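Rho-related gtp-binding protein RHOD (Homo sapiens, PDB 2J1L) is a small GTP-binding protein of the Rho family, built on the Ras-like alpha/beta fold and modelled with guanosine-5'-diphosphate and a magnesium ion. Local coordinates at residues D122-F125 / N126-P130; T169-R172 / G173-A177. One frame throughout, in Å; residues are numbered along the deposited sequence.

Contact 1: residues D122-F125 / N126-P130; sequences DNIF and NRWYP
D122 accepts the first bond of this helical turn: its carbonyl O takes the N-H of N126 at 2.9 Å, a regular i to i+4 bond. The amide of N126 turns back toward the same carbonyl, its CG 3.3 Å from D122 O, while its OD1 lies at the edge of the F125 ring, 3.6 Å from CD2. At N123 the pattern widens. Its carbonyl O accepts from W128 N at 2.9 Å, five residues on and nearly in line with the C=O bond, and also from R127 N at 3.1 Å, which comes from above the carbonyl plane. The turn is therefore pi-type. W128, with CG anti to its own carbonyl carbon (chi1 -57°), lays its indole back along the helix, so that CD1 sits 3.0 Å from N123 O and NE1 near N123 CB. R127 CG covers the centre of one indole face. N123 ND2 and W128 NE1 donate hydrogen bonds to OD2 and OD1 of D42, in the guanosine-5'-diphosphate pocket. I124 turns inward to L111, F113 and M176; its CD1 meets W128 CD1, and its O accepts Y129 N at 2.7 Å, again an i+5 bond. F125 O instead faces P130 CD at 3.4 Å, since proline has no N-H to give, and the helix kinks there. The F125 ring only just reaches that of Y129. An apolar isoleucine thus suits the face toward the sheet, and amide and indole N-H donors suit the one toward D42. Two N-H donors, one to each oxygen, orient the D42 carboxylate and tie helix 118-135 to the nucleotide-binding loop.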
loop_
_atom_site.group_PDB
_atom_site.type_symbol
_atom_site.label_atom_id
_atom_site.label_comp_id
_atom_site.label_asym_id
_atom_site.label_seq_id
_atom_site.Cartn_x
_atom_site.Cartn_y
_atom_site.Cartn_z
ATOM N N ASP A 122 0.984 7.011 -11.221
ATOM C CA ASP A 122 0.645 6.617 -12.591
ATOM C C ASP A 122 0.775 5.113 -12.798
ATOM O O ASP A 122 -0.075 4.487 -13.450
ATOM C CB ASP A 122 1.567 7.311 -13.594
ATOM C CG ASP A 122 1.318 8.835 -13.716
ATOM O OD1 ASP A 122 0.426 9.385 -13.014
ATOM O OD2 ASP A 122 2.040 9.477 -14.523
ATOM N N ASN A 123 1.843 4.545 -12.241
ATOM C CA ASN A 123 2.155 3.133 -12.403
ATOM C C ASN A 123 1.216 2.167 -11.676
ATOM O O ASN A 123 1.209 0.958 -11.962
ATOM C CB ASN A 123 3.591 2.859 -11.970
ATOM C CG ASN A 123 4.593 3.189 -13.036
ATOM O OD1 ASN A 123 4.254 3.325 -14.214
ATOM N ND2 ASN A 123 5.855 3.314 -12.632
ATOM N N ILE A 124 0.430 2.679 -10.738
ATOM C CA ILE A 124 -0.577 1.856 -10.106
ATOM C C ILE A 124 -1.502 1.427 -11.226
ATOM O O ILE A 124 -1.752 0.245 -11.415
ATOM C CB ILE A 124 -1.348 2.618 -9.010
ATOM C CG1 ILE A 124 -0.415 3.052 -7.876
ATOM C CG2 ILE A 124 -2.402 1.751 -8.403
ATOM C CD1 ILE A 124 0.379 1.906 -7.238
ATOM N N PHE A 125 -1.949 2.398 -12.004
ATOM C CA PHE A 125 -2.853 2.159 -13.109
ATOM C C PHE A 125 -2.150 1.581 -14.352
ATOM O O PHE A 125 -2.669 0.661 -14.964
ATOM C CB PHE A 125 -3.546 3.474 -13.460
ATOM C CG PHE A 125 -4.698 3.327 -14.393
ATOM C CD1 PHE A 125 -5.963 3.053 -13.908
ATOM C CD2 PHE A 125 -4.531 3.503 -15.761
ATOM C CE1 PHE A 125 -7.034 2.933 -14.754
ATOM C CE2 PHE A 125 -5.604 3.383 -16.621
ATOM C CZ PHE A 125 -6.860 3.096 -16.122
ATOM N N ASN A 126 -0.993 2.116 -14.743
ATOM C CA ASN A 126 -0.400 1.737 -16.042
ATOM C C ASN A 126 0.317 0.398 -16.027
ATOM O O ASN A 126 0.492 -0.207 -17.074
ATOM C CB ASN A 126 0.591 2.800 -16.559
ATOM C CG ASN A 126 -0.050 4.151 -16.756
ATOM O OD1 ASN A 126 -1.243 4.244 -16.944
ATOM N ND2 ASN A 126 0.744 5.210 -16.696
ATOM N N ARG A 127 0.740 -0.050 -14.854
ATOM C CA ARG A 127 1.692 -1.148 -14.735
ATOM C C ARG A 127 1.243 -2.214 -13.707
ATOM O O ARG A 127 1.323 -3.415 -14.014
ATOM C CB ARG A 127 3.083 -0.551 -14.441
ATOM C CG ARG A 127 4.035 -1.306 -13.486
ATOM C CD ARG A 127 4.804 -2.431 -14.178
ATOM N NE ARG A 127 5.749 -3.127 -13.282
ATOM C CZ ARG A 127 6.571 -4.107 -13.673
ATOM N NH1 ARG A 127 6.583 -4.504 -14.937
ATOM N NH2 ARG A 127 7.392 -4.695 -12.805
ATOM N N TRP A 128 0.744 -1.799 -12.532
ATOM C CA TRP A 128 0.365 -2.754 -11.458
ATOM C C TRP A 128 -1.073 -3.292 -11.513
ATOM O O TRP A 128 -1.287 -4.470 -11.226
ATOM C CB TRP A 128 0.657 -2.191 -10.060
ATOM C CG TRP A 128 2.104 -1.812 -9.878
ATOM C CD1 TRP A 128 2.597 -0.554 -9.722
ATOM C CD2 TRP A 128 3.245 -2.689 -9.892
ATOM N NE1 TRP A 128 3.973 -0.583 -9.644
ATOM C CE2 TRP A 128 4.398 -1.880 -9.729
ATOM C CE3 TRP A 128 3.408 -4.077 -10.020
ATOM C CZ2 TRP A 128 5.693 -2.410 -9.676
ATOM C CZ3 TRP A 128 4.705 -4.610 -9.975
ATOM C CH2 TRP A 128 5.827 -3.775 -9.806
ATOM N N TYR A 129 -2.051 -2.453 -11.855
ATOM C CA TYR A 129 -3.429 -2.918 -12.069
ATOM C C TYR A 129 -3.498 -4.023 -13.126
ATOM O O TYR A 129 -4.100 -5.062 -12.878
ATOM C CB TYR A 129 -4.329 -1.752 -12.482
ATOM C CG TYR A 129 -5.769 -2.082 -12.885
ATOM C CD1 TYR A 129 -6.547 -2.976 -12.138
ATOM C CD2 TYR A 129 -6.378 -1.434 -13.964
ATOM C CE1 TYR A 129 -7.883 -3.253 -12.477
ATOM C CE2 TYR A 129 -7.723 -1.702 -14.318
ATOM C CZ TYR A 129 -8.468 -2.611 -13.561
ATOM O OH TYR A 129 -9.785 -2.882 -13.885
ATOM N N PRO A 130 -2.881 -3.815 -14.302
ATOM C CA PRO A 130 -2.964 -4.875 -15.312
ATOM C C PRO A 130 -2.331 -6.173 -14.818
ATOM O O PRO A 130 -2.965 -7.226 -14.897
ATOM C CB PRO A 130 -2.178 -4.310 -16.507
ATOM C CG PRO A 130 -2.055 -2.860 -16.273
ATOM C CD PRO A 130 -2.083 -2.670 -14.774
#

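Contact 2: residues T169-R172 / G173-A177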
loop_
_atom_site.group_PDB
_atom_site.type_symbol
_atom_site.label_atom_id
_atom_site.label_comp_id
_atom_site.label_asym_id
_atom_site.label_seq_id
_atom_site.Cartn_x
_atom_site.Cartn_y
_atom_site.Cartn_z
ATOM N N THR A 169 -3.437 14.133 -3.925
ATOM C CA THR A 169 -4.309 14.390 -2.772
ATOM C C THR A 169 -5.135 13.148 -2.433
ATOM O O THR A 169 -5.245 12.227 -3.244
ATOM C CB THR A 169 -5.259 15.563 -3.020
ATOM O OG1 THR A 169 -6.000 15.314 -4.215
ATOM C CG2 THR A 169 -4.482 16.872 -3.156
ATOM N N TYR A 170 -5.691 13.123 -1.224
ATOM C CA TYR A 170 -6.587 12.045 -0.807
ATOM C C TYR A 170 -7.653 11.775 -1.872
ATOM O O TYR A 170 -7.785 10.650 -2.363
ATOM C CB TYR A 170 -7.255 12.395 0.523
ATOM C CG TYR A 170 -8.036 11.257 1.137
ATOM C CD1 TYR A 170 -9.345 10.986 0.741
ATOM C CD2 TYR A 170 -7.466 10.453 2.126
ATOM C CE1 TYR A 170 -10.067 9.938 1.309
ATOM C CE2 TYR A 170 -8.175 9.407 2.701
ATOM C CZ TYR A 170 -9.476 9.154 2.287
ATOM O OH TYR A 170 -10.176 8.113 2.848
ATOM N N HIS A 171 -8.401 12.816 -2.233
ATOM C CA HIS A 171 -9.531 12.667 -3.148
ATOM C C HIS A 171 -9.083 11.966 -4.426
ATOM O O HIS A 171 -9.738 11.036 -4.908
ATOM C CB HIS A 171 -10.150 14.032 -3.465
ATOM C CG HIS A 171 -11.219 13.990 -4.516
ATOM N ND1 HIS A 171 -12.452 13.408 -4.306
ATOM C CD2 HIS A 171 -11.248 14.483 -5.782
ATOM C CE1 HIS A 171 -13.193 13.542 -5.395
ATOM N NE2 HIS A 171 -12.485 14.189 -6.305
ATOM N N ARG A 172 -7.949 12.405 -4.954
ATOM C CA ARG A 172 -7.413 11.848 -6.182
ATOM C C ARG A 172 -6.961 10.388 -5.998
ATOM O O ARG A 172 -7.197 9.549 -6.866
ATOM C CB ARG A 172 -6.279 12.749 -6.693
ATOM C CG ARG A 172 -5.393 12.116 -7.742
ATOM C CD ARG A 172 -4.830 13.131 -8.724
ATOM N NE ARG A 172 -5.827 13.551 -9.696
ATOM C CZ ARG A 172 -6.356 12.780 -10.652
ATOM N NH1 ARG A 172 -7.249 13.314 -11.486
ATOM N NH2 ARG A 172 -6.019 11.492 -10.790
ATOM N N GLY A 173 -6.325 10.095 -4.863
ATOM C CA GLY A 173 -6.003 8.719 -4.472
ATOM C C GLY A 173 -7.232 7.822 -4.454
ATOM O O GLY A 173 -7.172 6.662 -4.856
ATOM N N GLN A 174 -8.359 8.371 -4.017
ATOM C CA GLN A 174 -9.609 7.624 -3.976
ATOM C C GLN A 174 -10.078 7.297 -5.389
ATOM O O GLN A 174 -10.464 6.169 -5.674
ATOM C CB GLN A 174 -10.677 8.432 -3.218
ATOM C CG GLN A 174 -11.689 7.583 -2.471
ATOM C CD GLN A 174 -11.953 8.106 -1.075
ATOM O OE1 GLN A 174 -12.473 9.212 -0.904
ATOM N NE2 GLN A 174 -11.591 7.316 -0.063
ATOM N N GLU A 175 -10.038 8.300 -6.263
ATOM C CA GLU A 175 -10.324 8.114 -7.687
ATOM C C GLU A 175 -9.493 6.985 -8.321
ATOM O O GLU A 175 -10.035 6.110 -8.987
ATOM C CB GLU A 175 -10.065 9.412 -8.467
ATOM C CG GLU A 175 -10.977 10.601 -8.139
ATOM C CD GLU A 175 -12.475 10.272 -8.219
ATOM O OE1 GLU A 175 -13.042 9.788 -7.210
ATOM O OE2 GLU A 175 -13.093 10.523 -9.283
ATOM N N MET A 176 -8.181 7.014 -8.118
ATOM C CA MET A 176 -7.317 5.912 -8.544
ATOM C C MET A 176 -7.864 4.569 -8.084
ATOM O O MET A 176 -7.956 3.626 -8.869
ATOM C CB MET A 176 -5.918 6.078 -7.968
ATOM C CG MET A 176 -4.903 4.990 -8.383
ATOM S SD MET A 176 -4.641 4.823 -10.173
ATOM C CE MET A 176 -4.768 6.516 -10.762
ATOM N N ALA A 177 -8.220 4.489 -6.809
ATOM C CA ALA A 177 -8.762 3.263 -6.239
ATOM C C ALA A 177 -9.991 2.779 -7.005
ATOM O O ALA A 177 -10.082 1.587 -7.353
ATOM C CB ALA A 177 -9.096 3.461 -4.750
#
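Two flat side chains of the first turn, Y170 and H171, are each met by the residue four places on. Over one face of the H171 ring lies E175 CG, offset toward the rim, and the carboxylate runs almost parallel to the imidazole, the planes 8° apart. E175 bends back at chi2 (-52°) to reach this position; its OE1 stays 4.2 Å from H171 CE1 and forms its salt bridge with R178. The amide of Q174 stands nearly perpendicular to the Y170 ring, with NE2 and OE1 both 3.3 Å from Y170 CE1, approaching it from one side, obliquely to the ring, and NE2 giving a weak hydrogen bond to the hydroxyl OH at 3.3 Å. Y170 also packs edge-to-face on Y185 of the neighbouring strand. Beneath these side chains the backbone is regular: T169, the N-cap residue, offers its O to the N of buried G173 at 2.9 Å, and M176 N closes on R172 O at 3.0 Å. The helix start is thus held by i to i+4 bonds, nearly straight at G173, E175 and M176 and more bent at Q174. The polar side chains add weaker contacts, and the carboxylate might mildly favour a protonated H171, though R178 already pairs with it.

How the contacts relate
Both contacts are single-helix turns near the protein surface, each with one buried residue among those that touch, I124 in contact 1 and G173 in contact 2. They lie on neighbouring helices, 118-135 and 170-179, which meet through M176, whose SD is 3.7 Å from F125 CB. Contact 1 belongs to the beta-alpha-beta unit of strands 106-114 and 141-146 and reaches the nucleotide pocket; contact 2 borders an edge strand, 184-187. Their backbones also differ: i+4 and i+5 bonds mixed, with a proline kink, in 122-130, regular i+4 bonds from an N-cap in 169-177. Contact 1 joins apolar packing to amide and indole donors; contact 2 pairs tyrosine with glutamine, histidine with glutamate.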